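Local coordinates for protein Keto/oxoacid ferredoxin oxidoreductase, gamma subunit (Geobacter sulfurreducens, PDB 3ON3) that probably serves as the gamma subunit of an oxidoreductase that acts on 2-oxo acids and passes the electrons to ferredoxin, at residues B[4-9]-B[143-148]; B[25-30]-B[156-161]; B[123-128]-B[167-172]; B[114-119]-B[175-180]; B[9-14]-B[83-88]. All coordinates share one frame; numbering follows the deposited sequence. Where two conformers were deposited one is given.

Interaction 1. Residues B[4-9]-B[143-148]; sequences GRYEIR and TGVVSK
Strand 6-12, an inner strand of the mixed sheet in this alpha/beta fold, turns Tyr-6 and Ile-8 onto the loop that leaves helix 131-143, where Thr-143 and Val-145 receive them. The loop starts as an ST turn: Thr-143 OG1 accepts from Val-145 N at 3.3 Å, and the same hydroxyl is also hydrogen-bonded to Met-139 O, one turn back in the helix. With OG1 tied up in this way, Thr-143 offers its methyl to the strand, and CG2 lies 3.2 Å from Tyr-6 OH, a close van der Waals touch. Tyr-6 has CG anti to the backbone N (chi1 -174°), which carries the ring out to the loop and across both residues at a slant. Its phenol end rests on Thr-143, while CD2, nearer the backbone, meets Val-145 CG2 at 3.8 Å. Replacing Tyr-6 with an alanine would probably open a gap over Thr-143 and Val-145 and leave the CG2 methyls of both without the ring they rest on. Val-145 divides its two branches between the strand residues: CG2 goes to the ring and CG1 to Ile-8. Beneath the loop both Ile-8 and Val-145 also rest on the selenomethionine Met-25 of helix 18-32, so the patch closes on a hydrophobic floor. Backbone bonds from Tyr-6 to Ile-58 and from Ile-8 to Val-56 fix the strand against its antiparallel neighbour, strand 52-59. Farther along the strand, at the buried Ile-8, two methyls meet tip to tip, Ile-8 CD1 and Val-145 CG1 at 3.7 Å, with CD1 also lying in the plane of the Tyr-6 ring at its edge.

Interaction 2. Residues B[25-30]-B[156-161]; sequences MAEAAS and LSRVPE. With SO4 (sulfate ion), chain C.
Glu-27 OE2 is gripped from two sides of the subunit interface: Arg-158 NH2 reaches it at 2.6 Å, and Tyr-43 OH of the second subunit is hydrogen-bonded to it as well. The other carboxylate oxygen, Glu-27 OE1, takes Arg-158 NE at 2.9 Å with an almost straight bond, 170° at the hydrogen. This is a side-on, two-nitrogen salt bridge. Each oxygen uses its syn lone pair, and the two flat groups lie nearly coplanar, their planes 23° apart; NH2 is the less well aligned of the two donors, with OE2 tilted a little out of the guanidinium plane. The arginine chain bends at chi2 (-100°), and the two side chains cross at about a right angle. Along the rest of its edge the guanidinium holds a sulfate ion, probably from the crystallisation liquor. Arg-158 NH1 donates to sulfate O1 at 3.0 Å, and Arg-158 NH2 to sulfate O3 at 2.8 Å. NH2 thus serves carboxylate and sulfate together, and the arginine stands between two anions whose charges it would be expected to offset in part. Two bonds to Glu-27 and the sulfate bonds should hold the guanidinium against rotation. Gly-17 N of the second subunit also binds the sulfate, and Ile-19 of that subunit packs on both Glu-27 and Arg-158. In the fold, the bridge ties the buried Glu-27 of helix 18-32, whose other side lies on strand 52-59, to the loop just past helix 148-157, at the place where the second subunit packs against both.

Interaction 3. Residues B[123-128]-B[167-172]; sequences NDVGRE and NRKAFQ
Val-125 and Ala-170 bring the end of helix 117-125 against the middle of helix 164-181, their CA atoms 6.0 Å apart. One branch of the valine does the touching: CG2 lies 3.7 Å from Ala-170 CA and 3.9 Å from its CB, pressed against the backbone of the helix because alanine adds no bulk there. With CG1 anti to the backbone N (chi1 176°), CG2 is the branch set toward helix 164-181. Beside it, Lys-169 runs out extended and then bends at its last torsion (chi4 61°), which places CE 3.7 Å from the carbonyl O of Asp-124, a contact of carbon with oxygen. Farther out, Leu-166 adds to the apolar bed under Val-125, and Ala-170 is backed by Ile-133 and Val-134 of helix 131-143. The carboxylate of Asp-124 leads away from this contact to a salt bridge with Lys-177, one more tie to the same helix. Gly-126, at positive phi, ends helix 117-125 straight after the valine. Shape and close backbone approach join the two helices here; the lysine's aliphatic chain passes loosely beside the valine, and charge pairing lies to one side, at Asp-124.

Interaction 4. Residues B[114-119]-B[175-180]; sequences AFNIIN and FEKALA
Phe-115 is the tightly packed half of this contact, and the amide of Asn-116 with the ammonium of Lys-177 is the loose half. Lys-177 CB sits squarely over one face of the Phe-115 ring, 3.8 Å from its centroid and 13° off the normal, a CH-pi contact; CD follows at 3.8 Å from Phe-115 CD1. Ile-117 CG1 covers the opposite face toward the rim, so the ring is sandwiched between aliphatic carbons. At its far side Phe-115 CE2 meets Ala-178 N at 3.8 Å, obliquely. The lysine chain then runs extended past the ring to the wetter side. There Lys-177 NZ makes only a weak hydrogen bond to Asn-116 OD1, 3.4 Å long, and a water that accepts from NZ at 2.7 Å and donates to OD1 bridges the same pair. The firmer partners of the ammonium are Thr-120 OG1 and the carboxylate of Asp-124, both on helix 117-125. Asn-116 is the centre of an inverse gamma turn that switches the chain from strand to helix. The contact thus lays helix 164-181 over the junction of edge strand 111-115 and helix 117-125, with Ala-138 of helix 131-143 touching both Phe-115 and Ala-178, and Leu-96 of strand 93-98 flanking the ring.

Interaction 5. Residues B[9-14]-B[83-88]; sequences RFSGAG and DKYSAD
Arg-9 and Asp-88 both set CG beside the backbone N (chi1 -56° and -55°), and the arginine chain then stays extended as far as NE, which carries its guanidinium to the carboxylate. They form a salt bridge, Arg-9 NH1 to Asp-88 OD2 at 3.1 Å. It is not a flat, two-pronged pairing: the planes stand 42° apart, the chains cross at about a right angle, and Asp-88 CB lies over one face of the guanidinium, 4.1 Å from Arg-9 CZ. Two residues on, Ser-11 points the same way from strand 6-12 and meets Tyr-85 of helix 79-85. Its CB is 3.5 Å from Tyr-85 CD2, and its OG is nearly as near at 3.6 Å, but that hydroxyl has its polar partner in Leu-75 O on the neighbouring strand. Lys-84 CG rests over one face of the tyrosine ring, 3.8 Å above its plane. This layer covers the face of the sheet away from helix 18-32, with Lys-53 of strand 52-59 touching Arg-9, Ser-11 and Tyr-85 alike. Arg-9 NE and NH2 lean toward Glu-7, in a salt bridge whose hydrogen bonds are bent and weak; the Glu-7 carboxylate stands close to that of Glu-55. Putting a leucine in place of Arg-9 would probably leave Asp-88 without its counter-charge and the two glutamates facing each other with less to offset them. The chemistry is that of a buried cation shared out: one guanidinium probably offsets part of the charge of Asp-88, just past helix 79-85, and of the glutamates on the sheet, while Ser-11 and Tyr-85 touch by van der Waals packing alone.

In the fold
Interactions 1 and 5 use strand 6-12 from its two faces, their segments overlapping at Arg-9, which makes contact only in the fifth: the first packs methyls and a ring toward helix 18-32, the second is buried, a salt bridge beside a serine on a tyrosine ring. Interaction 2 joins the first through Met-25 and Val-145, but is polar and lies at the subunit interface, the one place of the five where the second subunit takes part. Interactions 3 and 4 set helix 164-181 against the two ends of helix 117-125, the fourth at the strand and turn leading into it, and are linked by the Asp-124 to Lys-177 salt bridge; the third is mostly apolar, the fourth part ring packing, part water.

Interaction 1. Residues B[4-9]-B[143-148]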
# COMPACT_ATOMS: atom_id res chain seq x y z
N GLY B 4 16.20 -15.29 7.98
CA GLY B 4 15.27 -16.01 7.12
C GLY B 4 14.02 -15.21 6.82
O GLY B 4 13.48 -14.52 7.68
N ARG B 5 13.55 -15.30 5.58
CA ARG B 5 12.38 -14.55 5.16
C ARG B 5 11.10 -15.20 5.67
O ARG B 5 10.98 -16.42 5.70
CB ARG B 5 12.34 -14.41 3.63
N TYR B 6 10.14 -14.37 6.06
CA TYR B 6 8.85 -14.86 6.54
C TYR B 6 7.77 -14.10 5.80
O TYR B 6 7.72 -12.87 5.86
CB TYR B 6 8.72 -14.61 8.04
CG TYR B 6 7.48 -15.20 8.68
CD1 TYR B 6 7.52 -16.45 9.28
CD2 TYR B 6 6.28 -14.50 8.69
CE1 TYR B 6 6.41 -17.00 9.88
CE2 TYR B 6 5.14 -15.06 9.27
CZ TYR B 6 5.22 -16.30 9.87
OH TYR B 6 4.10 -16.86 10.47
N GLU B 7 6.89 -14.83 5.12
CA GLU B 7 5.88 -14.23 4.25
C GLU B 7 4.44 -14.38 4.73
O GLU B 7 3.97 -15.48 5.03
CB GLU B 7 6.00 -14.80 2.84
CG GLU B 7 4.91 -14.26 1.89
CD GLU B 7 5.08 -14.71 0.44
OE1 GLU B 7 6.00 -15.51 0.15
OE2 GLU B 7 4.30 -14.25 -0.41
N ILE B 8 3.73 -13.27 4.78
CA ILE B 8 2.33 -13.29 5.17
C ILE B 8 1.50 -12.79 3.99
O ILE B 8 1.92 -11.88 3.27
CB ILE B 8 2.09 -12.36 6.38
CG1 ILE B 8 2.92 -12.81 7.58
CG2 ILE B 8 0.59 -12.28 6.71
CD1 ILE B 8 3.11 -11.72 8.65
N ARG B 9 0.32 -13.37 3.79
CA ARG B 9 -0.59 -12.81 2.81
C ARG B 9 -1.92 -12.52 3.46
O ARG B 9 -2.42 -13.29 4.29
CB ARG B 9 -0.75 -13.75 1.61
CG ARG B 9 0.56 -14.08 0.96
CD ARG B 9 0.38 -14.88 -0.31
NE ARG B 9 1.64 -15.52 -0.66
CZ ARG B 9 1.83 -16.26 -1.75
NH1 ARG B 9 0.84 -16.45 -2.61
NH2 ARG B 9 3.02 -16.81 -1.96
N THR B 143 1.45 -15.11 14.58
CA THR B 143 2.75 -15.32 13.93
C THR B 143 3.92 -14.97 14.84
O THR B 143 5.00 -15.55 14.73
CB THR B 143 2.87 -14.49 12.64
OG1 THR B 143 2.71 -13.09 12.94
CG2 THR B 143 1.82 -14.92 11.63
N GLY B 144 3.70 -14.00 15.72
CA GLY B 144 4.77 -13.41 16.51
C GLY B 144 5.87 -12.82 15.64
O GLY B 144 7.00 -12.74 16.07
N VAL B 145 5.54 -12.40 14.42
CA VAL B 145 6.58 -11.91 13.52
C VAL B 145 7.09 -10.52 13.95
O VAL B 145 8.27 -10.20 13.78
CB VAL B 145 6.15 -11.95 12.01
CG1 VAL B 145 5.09 -10.89 11.70
CG2 VAL B 145 7.35 -11.76 11.12
N VAL B 146 6.19 -9.71 14.51
CA VAL B 146 6.55 -8.39 15.05
C VAL B 146 6.05 -8.28 16.48
O VAL B 146 5.10 -8.98 16.85
CB VAL B 146 5.93 -7.24 14.22
CG1 VAL B 146 6.52 -7.23 12.80
CG2 VAL B 146 4.40 -7.34 14.16
N SER B 147 6.67 -7.42 17.29
CA SER B 147 6.19 -7.20 18.65
C SER B 147 4.81 -6.59 18.60
O SER B 147 4.45 -5.92 17.62
CB SER B 147 7.14 -6.29 19.45
OG SER B 147 7.25 -5.00 18.84
N LYS B 148 4.02 -6.83 19.64
CA LYS B 148 2.70 -6.22 19.75
C LYS B 148 2.85 -4.70 19.74
O LYS B 148 2.03 -4.00 19.13
CB LYS B 148 2.00 -6.70 21.03
CG LYS B 148 0.59 -6.11 21.23
CD LYS B 148 0.04 -6.37 22.65
CE LYS B 148 -1.45 -6.03 22.77
NZ LYS B 148 -1.93 -5.91 24.20

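Interaction 2. Residues B[25-30]-B[156-161]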
# COMPACT_ATOMS: atom_id res chain seq x y z
N MSE B 25 1.62 -3.95 8.58
CA MSE B 25 2.53 -5.03 8.94
C MSE B 25 3.97 -4.76 8.53
O MSE B 25 4.89 -5.06 9.29
CB MSE B 25 2.09 -6.37 8.33
CG MSE B 25 1.19 -7.21 9.20
SE MSE B 25 2.01 -7.92 10.82
CE MSE B 25 3.84 -8.05 10.19
N ALA B 26 4.17 -4.22 7.32
CA ALA B 26 5.51 -3.91 6.83
C ALA B 26 6.20 -2.82 7.67
O ALA B 26 7.40 -2.93 7.98
CB ALA B 26 5.47 -3.52 5.32
N GLU B 27 5.46 -1.78 8.03
CA GLU B 27 5.99 -0.68 8.84
C GLU B 27 6.19 -1.06 10.32
O GLU B 27 7.08 -0.53 10.99
CB GLU B 27 5.11 0.57 8.66
CG GLU B 27 5.22 1.18 7.25
CD GLU B 27 4.15 2.22 6.91
OE1 GLU B 27 3.21 2.42 7.71
OE2 GLU B 27 4.23 2.84 5.81
N ALA B 28 5.38 -2.00 10.82
CA ALA B 28 5.58 -2.51 12.17
C ALA B 28 6.94 -3.16 12.23
O ALA B 28 7.72 -2.90 13.13
CB ALA B 28 4.50 -3.50 12.54
N ALA B 29 7.24 -3.98 11.23
CA ALA B 29 8.51 -4.70 11.18
C ALA B 29 9.73 -3.80 11.05
O ALA B 29 10.74 -4.02 11.70
CB ALA B 29 8.49 -5.72 10.06
N SER B 30 9.65 -2.80 10.17
CA SER B 30 10.85 -2.06 9.79
C SER B 30 11.02 -0.77 10.59
O SER B 30 11.98 -0.63 11.33
CB SER B 30 10.83 -1.75 8.29
OG SER B 30 9.57 -1.20 7.94
N LEU B 156 -1.74 2.54 14.69
CA LEU B 156 -2.27 3.82 15.14
C LEU B 156 -1.74 5.01 14.34
O LEU B 156 -2.35 6.05 14.31
CB LEU B 156 -2.02 3.99 16.64
CG LEU B 156 -2.66 2.88 17.48
CD1 LEU B 156 -2.20 2.95 18.93
CD2 LEU B 156 -4.17 2.94 17.38
N SER B 157 -0.60 4.84 13.69
CA SER B 157 -0.02 5.91 12.89
C SER B 157 -0.71 6.03 11.53
O SER B 157 -0.56 7.04 10.83
CB SER B 157 1.48 5.70 12.71
OG SER B 157 2.11 5.56 13.97
N ARG B 158 -1.47 5.00 11.15
CA ARG B 158 -2.19 4.99 9.87
C ARG B 158 -3.70 5.17 10.05
O ARG B 158 -4.49 4.73 9.23
CB ARG B 158 -1.90 3.67 9.13
CG ARG B 158 -0.46 3.53 8.69
CD ARG B 158 -0.36 3.88 7.25
NE ARG B 158 1.00 3.98 6.74
CZ ARG B 158 1.32 4.75 5.71
NH1 ARG B 158 0.37 5.48 5.13
NH2 ARG B 158 2.56 4.82 5.26
N VAL B 159 -4.09 5.84 11.11
CA VAL B 159 -5.49 5.94 11.48
C VAL B 159 -5.75 7.39 11.88
O VAL B 159 -4.85 8.06 12.36
CB VAL B 159 -5.77 4.95 12.66
CG1 VAL B 159 -6.75 5.52 13.67
CG2 VAL B 159 -6.18 3.56 12.14
N PRO B 160 -6.97 7.88 11.65
CA PRO B 160 -7.29 9.26 12.01
C PRO B 160 -7.47 9.40 13.51
O PRO B 160 -7.95 8.46 14.16
CB PRO B 160 -8.65 9.51 11.32
CG PRO B 160 -8.88 8.32 10.43
CD PRO B 160 -8.11 7.19 11.03
N GLU B 161 -7.10 10.56 14.04
CA GLU B 161 -7.19 10.85 15.45
C GLU B 161 -8.59 10.62 15.98
O GLU B 161 -8.77 10.19 17.12
CB GLU B 161 -6.78 12.29 15.73
CG GLU B 161 -6.82 12.63 17.23
CD GLU B 161 -6.26 14.01 17.57
OE1 GLU B 161 -5.19 14.36 17.04
OE2 GLU B 161 -6.88 14.73 18.37
S SO4 C . 2.45 7.56 2.78
O1 SO4 C . 1.15 6.94 2.57
O2 SO4 C . 2.32 8.98 2.51
O3 SO4 C . 2.84 7.36 4.17
O4 SO4 C . 3.47 6.99 1.92

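Interaction 3. Residues B[123-128]-B[167-172]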
# COMPACT_ATOMS: atom_id res chain seq x y z
N ASN B 123 -19.76 -5.62 15.30
CA ASN B 123 -20.63 -5.60 16.48
C ASN B 123 -19.96 -5.23 17.80
O ASN B 123 -20.54 -4.55 18.63
CB ASN B 123 -21.36 -6.94 16.63
CG ASN B 123 -22.51 -7.08 15.66
OD1 ASN B 123 -23.46 -6.30 15.69
ND2 ASN B 123 -22.43 -8.07 14.79
N ASP B 124 -18.73 -5.70 17.99
CA ASP B 124 -18.01 -5.43 19.24
C ASP B 124 -17.39 -4.04 19.23
O ASP B 124 -17.60 -3.27 20.15
CB ASP B 124 -16.94 -6.50 19.47
CG ASP B 124 -17.51 -7.90 19.49
OD1 ASP B 124 -18.75 -8.03 19.44
OD2 ASP B 124 -16.73 -8.88 19.55
N VAL B 125 -16.64 -3.73 18.18
CA VAL B 125 -16.03 -2.42 18.03
C VAL B 125 -17.06 -1.40 17.57
O VAL B 125 -17.00 -0.23 17.93
CB VAL B 125 -14.88 -2.46 17.02
CG1 VAL B 125 -14.30 -1.07 16.81
CG2 VAL B 125 -13.81 -3.43 17.48
N GLY B 126 -18.02 -1.85 16.77
CA GLY B 126 -19.02 -0.96 16.21
C GLY B 126 -18.59 -0.20 14.97
O GLY B 126 -19.18 0.83 14.64
N ARG B 127 -17.56 -0.69 14.28
CA ARG B 127 -17.15 -0.12 13.00
C ARG B 127 -16.66 -1.18 12.00
O ARG B 127 -15.46 -1.49 11.93
CB ARG B 127 -16.09 0.96 13.20
CG ARG B 127 -15.80 1.77 11.96
CD ARG B 127 -14.89 2.95 12.26
NE ARG B 127 -14.93 3.95 11.19
CZ ARG B 127 -16.00 4.67 10.89
NH1 ARG B 127 -17.13 4.50 11.57
NH2 ARG B 127 -15.95 5.55 9.90
N GLU B 128 -17.60 -1.71 11.23
CA GLU B 128 -17.33 -2.79 10.29
C GLU B 128 -16.04 -2.63 9.47
O GLU B 128 -15.27 -3.58 9.32
CB GLU B 128 -18.54 -2.95 9.34
CG GLU B 128 -18.65 -4.30 8.67
CD GLU B 128 -19.83 -4.37 7.70
OE1 GLU B 128 -20.21 -5.49 7.30
OE2 GLU B 128 -20.36 -3.30 7.33
N ASN B 167 -9.86 1.87 16.58
CA ASN B 167 -8.82 1.04 16.02
C ASN B 167 -7.97 0.34 17.09
O ASN B 167 -7.62 -0.82 16.94
CB ASN B 167 -7.96 1.82 15.03
CG ASN B 167 -8.70 2.11 13.72
OD1 ASN B 167 -8.44 1.48 12.71
ND2 ASN B 167 -9.64 3.05 13.76
N ARG B 168 -7.63 1.04 18.17
CA ARG B 168 -6.94 0.39 19.27
C ARG B 168 -7.76 -0.81 19.76
O ARG B 168 -7.23 -1.89 19.94
CB ARG B 168 -6.68 1.36 20.44
CG ARG B 168 -6.54 0.67 21.80
CD ARG B 168 -5.27 -0.18 21.95
NE ARG B 168 -5.35 -1.01 23.15
CZ ARG B 168 -4.33 -1.66 23.72
NH1 ARG B 168 -3.11 -1.60 23.21
NH2 ARG B 168 -4.54 -2.40 24.80
N LYS B 169 -9.06 -0.59 19.97
CA LYS B 169 -9.98 -1.65 20.39
C LYS B 169 -10.04 -2.81 19.39
O LYS B 169 -10.01 -3.98 19.78
CB LYS B 169 -11.38 -1.07 20.64
CG LYS B 169 -12.36 -2.06 21.27
CD LYS B 169 -13.70 -1.39 21.56
CE LYS B 169 -14.68 -2.35 22.20
NZ LYS B 169 -14.16 -2.87 23.51
N ALA B 170 -10.12 -2.49 18.11
CA ALA B 170 -10.17 -3.51 17.07
C ALA B 170 -8.90 -4.35 17.09
O ALA B 170 -8.94 -5.58 16.99
CB ALA B 170 -10.35 -2.86 15.67
N PHE B 171 -7.77 -3.67 17.19
CA PHE B 171 -6.48 -4.35 17.20
C PHE B 171 -6.36 -5.27 18.42
O PHE B 171 -5.97 -6.43 18.30
CB PHE B 171 -5.36 -3.31 17.20
CG PHE B 171 -3.99 -3.88 17.49
CD1 PHE B 171 -3.28 -4.55 16.50
CD2 PHE B 171 -3.40 -3.71 18.74
CE1 PHE B 171 -2.01 -5.06 16.76
CE2 PHE B 171 -2.13 -4.22 19.01
CZ PHE B 171 -1.43 -4.89 18.03
N GLN B 172 -6.70 -4.74 19.60
CA GLN B 172 -6.62 -5.50 20.85
C GLN B 172 -7.51 -6.73 20.78
O GLN B 172 -7.10 -7.83 21.13
CB GLN B 172 -7.01 -4.60 22.04
CG GLN B 172 -7.03 -5.31 23.38
CD GLN B 172 -5.73 -6.03 23.67
OE1 GLN B 172 -4.65 -5.53 23.40
NE2 GLN B 172 -5.83 -7.23 24.21

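Interaction 4. Residues B[114-119]-B[175-180]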
# COMPACT_ATOMS: atom_id res chain seq x y z
N ALA B 114 -9.86 -19.82 13.50
CA ALA B 114 -11.04 -19.24 12.89
C ALA B 114 -11.88 -18.52 13.93
O ALA B 114 -12.19 -19.08 14.98
CB ALA B 114 -11.87 -20.33 12.20
N PHE B 115 -12.24 -17.27 13.65
CA PHE B 115 -13.19 -16.56 14.49
C PHE B 115 -13.93 -15.52 13.70
O PHE B 115 -13.63 -15.30 12.53
CB PHE B 115 -12.56 -15.99 15.78
CG PHE B 115 -11.71 -14.75 15.60
CD1 PHE B 115 -12.27 -13.48 15.74
CD2 PHE B 115 -10.35 -14.85 15.35
CE1 PHE B 115 -11.49 -12.33 15.62
CE2 PHE B 115 -9.55 -13.71 15.21
CZ PHE B 115 -10.12 -12.43 15.35
N ASN B 116 -14.93 -14.92 14.33
CA ASN B 116 -15.79 -13.96 13.67
C ASN B 116 -15.12 -12.60 13.48
O ASN B 116 -15.56 -11.60 14.04
CB ASN B 116 -17.12 -13.82 14.43
CG ASN B 116 -16.93 -13.35 15.86
OD1 ASN B 116 -15.83 -13.43 16.43
ND2 ASN B 116 -18.01 -12.88 16.46
N ILE B 117 -14.06 -12.57 12.69
CA ILE B 117 -13.29 -11.35 12.43
C ILE B 117 -14.14 -10.16 12.01
O ILE B 117 -14.03 -9.07 12.57
CB ILE B 117 -12.24 -11.57 11.33
CG1 ILE B 117 -11.21 -12.62 11.77
CG2 ILE B 117 -11.54 -10.26 11.02
CD1 ILE B 117 -10.29 -13.13 10.65
N ILE B 118 -14.97 -10.38 11.00
CA ILE B 118 -15.75 -9.29 10.44
C ILE B 118 -16.78 -8.80 11.45
O ILE B 118 -17.01 -7.61 11.60
CB ILE B 118 -16.44 -9.72 9.11
CG1 ILE B 118 -15.47 -9.54 7.93
CG2 ILE B 118 -17.63 -8.86 8.84
CD1 ILE B 118 -15.15 -10.78 7.18
N ASN B 119 -17.38 -9.74 12.17
CA ASN B 119 -18.45 -9.44 13.09
C ASN B 119 -17.93 -8.86 14.39
O ASN B 119 -18.62 -8.09 15.06
CB ASN B 119 -19.25 -10.70 13.38
CG ASN B 119 -20.70 -10.41 13.62
OD1 ASN B 119 -21.13 -10.30 14.77
ND2 ASN B 119 -21.46 -10.27 12.55
N PHE B 175 -6.34 -9.43 18.46
CA PHE B 175 -5.24 -10.02 19.21
C PHE B 175 -5.75 -11.02 20.23
O PHE B 175 -5.30 -12.17 20.27
CB PHE B 175 -4.47 -8.91 19.91
CG PHE B 175 -3.19 -9.35 20.56
CD1 PHE B 175 -2.01 -9.39 19.84
CD2 PHE B 175 -3.17 -9.65 21.92
CE1 PHE B 175 -0.82 -9.76 20.44
CE2 PHE B 175 -1.97 -10.01 22.54
CZ PHE B 175 -0.80 -10.06 21.80
N GLU B 176 -6.70 -10.60 21.06
CA GLU B 176 -7.21 -11.44 22.13
C GLU B 176 -7.90 -12.69 21.58
O GLU B 176 -7.61 -13.81 22.02
CB GLU B 176 -8.21 -10.69 23.00
CG GLU B 176 -7.67 -9.48 23.72
CD GLU B 176 -8.77 -8.71 24.40
OE1 GLU B 176 -9.95 -8.90 24.03
OE2 GLU B 176 -8.45 -7.91 25.30
N LYS B 177 -8.84 -12.49 20.66
CA LYS B 177 -9.68 -13.58 20.14
C LYS B 177 -8.89 -14.63 19.37
O LYS B 177 -9.17 -15.82 19.48
CB LYS B 177 -10.82 -13.05 19.28
CG LYS B 177 -11.86 -12.24 20.02
CD LYS B 177 -13.09 -12.07 19.14
CE LYS B 177 -14.15 -11.22 19.79
NZ LYS B 177 -15.47 -11.43 19.12
N ALA B 178 -7.90 -14.21 18.58
CA ALA B 178 -7.04 -15.18 17.92
C ALA B 178 -6.35 -16.12 18.92
O ALA B 178 -6.25 -17.32 18.70
CB ALA B 178 -6.01 -14.49 17.07
N LEU B 179 -5.85 -15.55 20.02
CA LEU B 179 -5.15 -16.34 21.02
C LEU B 179 -6.12 -17.36 21.61
O LEU B 179 -5.76 -18.51 21.76
CB LEU B 179 -4.52 -15.45 22.11
CG LEU B 179 -3.32 -14.65 21.60
CD1 LEU B 179 -2.78 -13.68 22.67
CD2 LEU B 179 -2.19 -15.55 21.06
N ALA B 180 -7.34 -16.94 21.90
CA ALA B 180 -8.31 -17.81 22.55
C ALA B 180 -8.96 -18.80 21.57
O ALA B 180 -9.39 -19.86 21.98
CB ALA B 180 -9.36 -16.98 23.28
O HOH W 1 -16.31 -13.97 19.62

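Interaction 5. Residues B[9-14]-B[83-88]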
# COMPACT_ATOMS: atom_id res chain seq x y z
N ARG B 9 0.32 -13.37 3.79
CA ARG B 9 -0.59 -12.81 2.81
C ARG B 9 -1.92 -12.52 3.46
O ARG B 9 -2.42 -13.29 4.29
CB ARG B 9 -0.75 -13.75 1.61
CG ARG B 9 0.56 -14.08 0.96
CD ARG B 9 0.38 -14.88 -0.31
NE ARG B 9 1.64 -15.52 -0.66
CZ ARG B 9 1.83 -16.26 -1.75
NH1 ARG B 9 0.84 -16.45 -2.61
NH2 ARG B 9 3.02 -16.81 -1.96
N PHE B 10 -2.49 -11.38 3.08
CA PHE B 10 -3.78 -10.97 3.59
C PHE B 10 -4.70 -11.04 2.39
O PHE B 10 -4.54 -10.28 1.43
CB PHE B 10 -3.72 -9.54 4.12
CG PHE B 10 -2.68 -9.32 5.19
CD1 PHE B 10 -3.03 -9.38 6.53
CD2 PHE B 10 -1.36 -9.04 4.86
CE1 PHE B 10 -2.07 -9.18 7.53
CE2 PHE B 10 -0.40 -8.82 5.84
CZ PHE B 10 -0.76 -8.89 7.18
N SER B 11 -5.64 -11.97 2.42
CA SER B 11 -6.54 -12.12 1.29
C SER B 11 -8.00 -12.02 1.69
O SER B 11 -8.37 -12.21 2.85
CB SER B 11 -6.26 -13.41 0.50
OG SER B 11 -6.50 -14.58 1.26
N GLY B 12 -8.83 -11.69 0.72
CA GLY B 12 -10.25 -11.56 0.94
C GLY B 12 -10.81 -10.90 -0.29
O GLY B 12 -10.51 -11.31 -1.40
N ALA B 13 -11.59 -9.85 -0.09
CA ALA B 13 -12.23 -9.16 -1.20
C ALA B 13 -11.69 -7.74 -1.32
O ALA B 13 -10.98 -7.26 -0.44
CB ALA B 13 -13.73 -9.15 -1.03
N GLY B 14 -12.07 -7.09 -2.41
CA GLY B 14 -11.51 -5.82 -2.81
C GLY B 14 -11.58 -4.69 -1.82
O GLY B 14 -10.56 -4.06 -1.53
N ASP B 83 -10.17 -20.59 -0.89
CA ASP B 83 -10.12 -21.52 -2.03
C ASP B 83 -8.94 -21.20 -2.94
O ASP B 83 -8.12 -22.06 -3.25
CB ASP B 83 -11.41 -21.42 -2.83
CG ASP B 83 -12.62 -21.90 -2.05
OD1 ASP B 83 -12.43 -22.48 -0.97
OD2 ASP B 83 -13.75 -21.70 -2.54
N LYS B 84 -8.87 -19.94 -3.36
CA LYS B 84 -7.83 -19.48 -4.28
C LYS B 84 -6.41 -19.53 -3.72
O LYS B 84 -5.46 -19.82 -4.45
CB LYS B 84 -8.15 -18.04 -4.71
CG LYS B 84 -7.23 -17.46 -5.77
CD LYS B 84 -7.82 -16.17 -6.31
CE LYS B 84 -6.99 -15.58 -7.44
NZ LYS B 84 -7.66 -14.41 -8.09
N TYR B 85 -6.24 -19.26 -2.44
CA TYR B 85 -4.89 -18.97 -1.95
C TYR B 85 -4.23 -20.00 -1.04
O TYR B 85 -3.01 -19.98 -0.87
CB TYR B 85 -4.88 -17.60 -1.31
CG TYR B 85 -5.06 -16.49 -2.32
CD1 TYR B 85 -4.16 -16.33 -3.36
CD2 TYR B 85 -6.12 -15.59 -2.21
CE1 TYR B 85 -4.31 -15.31 -4.29
CE2 TYR B 85 -6.28 -14.57 -3.12
CZ TYR B 85 -5.38 -14.43 -4.17
OH TYR B 85 -5.53 -13.40 -5.08
N SER B 86 -5.01 -20.92 -0.47
CA SER B 86 -4.50 -21.85 0.53
C SER B 86 -3.39 -22.76 0.00
O SER B 86 -2.52 -23.18 0.76
CB SER B 86 -5.63 -22.69 1.11
OG SER B 86 -6.04 -23.69 0.18
N ALA B 87 -3.43 -23.07 -1.29
CA ALA B 87 -2.45 -23.99 -1.88
C ALA B 87 -1.02 -23.49 -1.72
O ALA B 87 -0.08 -24.28 -1.68
CB ALA B 87 -2.77 -24.24 -3.36
N ASP B 88 -0.86 -22.17 -1.63
CA ASP B 88 0.46 -21.55 -1.49
C ASP B 88 0.98 -21.63 -0.06
O ASP B 88 2.18 -21.68 0.17
CB ASP B 88 0.41 -20.09 -1.95
CG ASP B 88 -0.13 -19.95 -3.37
OD1 ASP B 88 0.08 -20.87 -4.19
OD2 ASP B 88 -0.77 -18.91 -3.65